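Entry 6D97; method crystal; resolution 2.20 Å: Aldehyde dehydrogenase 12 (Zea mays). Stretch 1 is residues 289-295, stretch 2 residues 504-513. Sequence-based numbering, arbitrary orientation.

Stretch 1, residues 289-295: RVKLEDA
Stretch 2, residues 504-513: GPAGDPRGAG

A short strand (Val290 to Glu293 region) meets an irregular, largely buried segment, Gly504 to Gly513, more than 200 residues further along the same chain; together they bury 415 Å². In the backbone, Lys291, Leu292 and Glu293 are extended (phi/psi -122/136, -118/134 and -118/85), and the partner folds through a type I turn from Asp508 to Gly511, with Pro509 at -62/-17 and Arg510 at -88/-4, closed by Gly511 N to Asp508 O at 2.9 Å. Leaving the turn, Gly511 (-57/123) and Ala512 (-91/155) straighten and meet the strand, running in the same general direction as it. The register brings the CA atoms of Lys291 and Arg510 to 4.8 Å, and a single beta bridge joins Leu292 to Gly511, CA to CA 5.2 Å. Two nearly straight hydrogen bonds make this bridge, both involving the Leu292 backbone: its N donates to Arg510 O (2.7 Å, 163°) and its O accepts from Ala512 N (2.8 Å, 162°), so Leu292 spans the two residues flanking Gly511. Arg510 O also receives a CA-H...O contact from Lys291 CA at 3.2 Å.

Among the polar side chains, Lys291 (chi m, m, t, t) carries its ammonium back to the turn, where NZ donates to Pro509 O at 3.1 Å. A water extends this link, accepting from Lys291 NZ at 2.7 Å and donating to Gly511 O at 2.6 Å. Within the turn, Asp508 (chi1 t) holds Arg510 (m, t, m, chi4 178°) by backbone and side chain together: OD1 accepts from Arg510 N and from Arg510 NE, each at 2.9 Å, while OD2 takes Arg510 NE at 3.0 Å and forms a salt bridge with Arg510 NH2 at 2.9 Å. The guanidinium is thereby anchored in its own stretch, and its NH1 and NH2 also bond elsewhere in the structure.

Van der Waals packing completes the contact. Leu292 (m, t) starts sideways but its tip comes nearer, laying CD1 over one face of the Arg510 guanidinium, 3.6 Å from Arg510 CZ. Ala512 points toward the strand, its CB 3.7 Å from Lys291 CB and 4.3 Å from Glu293 N; the Glu293 side chain is modelled only to CB. Pro505, C-gamma endo, also points toward the strand and sets CG 4.0 Å from Leu292 O and 4.2 Å from Asp294 OD1 (Asp294 chi1 p, 37°).

Of the glycines, Gly507 has a positive phi (80/20) that favours glycine; at Gly504 (162/164) an ideal CB would fall 2.2 Å from Ala512 O.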

# COMPACT_ATOMS: atom_id res chain seq x y z
N ARG A 289 -12.81 1.79 24.64
CA ARG A 289 -12.51 2.94 23.78
C ARG A 289 -11.11 3.47 24.09
O ARG A 289 -10.91 4.64 24.43
CB ARG A 289 -13.57 4.01 23.95
CG ARG A 289 -14.87 3.70 23.24
CD ARG A 289 -15.86 4.85 23.37
NE ARG A 289 -16.93 4.78 22.38
CZ ARG A 289 -16.80 5.20 21.12
NH1 ARG A 289 -15.65 5.71 20.71
NH2 ARG A 289 -17.83 5.11 20.29
N VAL A 290 -10.12 2.58 23.97
CA VAL A 290 -8.75 2.87 24.37
C VAL A 290 -7.78 2.22 23.39
O VAL A 290 -8.12 1.27 22.68
CB VAL A 290 -8.43 2.37 25.80
CG1 VAL A 290 -9.23 3.13 26.82
CG2 VAL A 290 -8.71 0.87 25.91
N LYS A 291 -6.56 2.74 23.37
CA LYS A 291 -5.40 2.04 22.86
C LYS A 291 -4.37 1.98 23.98
O LYS A 291 -4.16 2.97 24.69
CB LYS A 291 -4.80 2.71 21.62
CG LYS A 291 -5.66 2.62 20.37
CD LYS A 291 -5.81 1.18 19.88
CE LYS A 291 -6.67 1.14 18.62
NZ LYS A 291 -7.10 -0.25 18.29
N LEU A 292 -3.76 0.82 24.16
CA LEU A 292 -2.93 0.56 25.33
C LEU A 292 -1.49 0.28 24.92
O LEU A 292 -1.24 -0.48 23.98
CB LEU A 292 -3.48 -0.62 26.13
CG LEU A 292 -4.90 -0.47 26.65
CD1 LEU A 292 -5.37 -1.73 27.37
CD2 LEU A 292 -5.00 0.74 27.57
N GLU A 293 -0.57 0.92 25.63
CA GLU A 293 0.83 0.51 25.69
C GLU A 293 1.08 0.17 27.16
O GLU A 293 1.54 1.02 27.92
CB GLU A 293 1.77 1.60 25.19
N ASP A 294 0.77 -1.06 27.55
CA ASP A 294 0.82 -1.44 28.95
C ASP A 294 2.19 -2.03 29.29
O ASP A 294 3.17 -1.87 28.56
CB ASP A 294 -0.32 -2.40 29.27
CG ASP A 294 -0.61 -3.35 28.13
OD1 ASP A 294 0.11 -3.29 27.11
OD2 ASP A 294 -1.56 -4.14 28.26
N ALA A 295 2.25 -2.74 30.41
CA ALA A 295 3.52 -3.25 30.89
C ALA A 295 4.06 -4.32 29.94
O ALA A 295 3.40 -4.77 28.99
CB ALA A 295 3.37 -3.81 32.30
N GLY A 504 5.36 -1.41 20.09
CA GLY A 504 4.06 -1.69 20.65
C GLY A 504 3.87 -3.17 20.86
O GLY A 504 4.61 -4.00 20.32
N PRO A 505 2.89 -3.55 21.67
CA PRO A 505 2.64 -4.96 21.94
C PRO A 505 1.91 -5.61 20.77
O PRO A 505 1.52 -4.96 19.80
CB PRO A 505 1.77 -4.92 23.20
CG PRO A 505 1.01 -3.65 23.06
CD PRO A 505 1.95 -2.67 22.39
N ALA A 506 1.73 -6.93 20.87
CA ALA A 506 0.89 -7.69 19.96
C ALA A 506 -0.04 -8.59 20.76
O ALA A 506 0.10 -8.73 21.98
CB ALA A 506 1.72 -8.54 18.98
N GLY A 507 -0.98 -9.21 20.06
CA GLY A 507 -1.92 -10.11 20.70
C GLY A 507 -3.08 -9.43 21.40
O GLY A 507 -3.72 -10.05 22.25
N ASP A 508 -3.37 -8.19 21.05
CA ASP A 508 -4.41 -7.41 21.72
C ASP A 508 -5.02 -6.42 20.73
O ASP A 508 -4.29 -5.58 20.17
CB ASP A 508 -3.82 -6.70 22.94
CG ASP A 508 -4.85 -5.93 23.75
OD1 ASP A 508 -6.04 -5.91 23.38
OD2 ASP A 508 -4.46 -5.35 24.79
N PRO A 509 -6.33 -6.47 20.49
CA PRO A 509 -6.95 -5.47 19.60
C PRO A 509 -6.83 -4.06 20.14
O PRO A 509 -7.03 -3.10 19.38
CB PRO A 509 -8.42 -5.91 19.53
CG PRO A 509 -8.63 -6.73 20.76
CD PRO A 509 -7.32 -7.42 21.02
N ARG A 510 -6.54 -3.90 21.42
CA ARG A 510 -6.31 -2.59 22.01
C ARG A 510 -4.86 -2.14 21.90
O ARG A 510 -4.55 -1.01 22.29
CB ARG A 510 -6.73 -2.60 23.48
CG ARG A 510 -8.12 -3.15 23.73
CD ARG A 510 -8.29 -3.56 25.18
NE ARG A 510 -7.19 -4.42 25.63
CZ ARG A 510 -7.07 -4.88 26.87
NH1 ARG A 510 -7.97 -4.58 27.79
NH2 ARG A 510 -6.04 -5.65 27.19
N GLY A 511 -3.98 -3.00 21.39
CA GLY A 511 -2.57 -2.70 21.30
C GLY A 511 -2.26 -1.44 20.53
O GLY A 511 -2.65 -1.29 19.36
N ALA A 512 -1.57 -0.51 21.17
CA ALA A 512 -1.15 0.72 20.52
C ALA A 512 0.24 0.56 19.92
O ALA A 512 1.04 -0.29 20.33
CB ALA A 512 -1.15 1.88 21.52
N GLY A 513 0.51 1.37 18.89
CA GLY A 513 1.84 1.59 18.39
C GLY A 513 2.23 3.04 18.61
O GLY A 513 1.43 3.86 19.09
O HOH W 1 -4.71 -1.45 17.71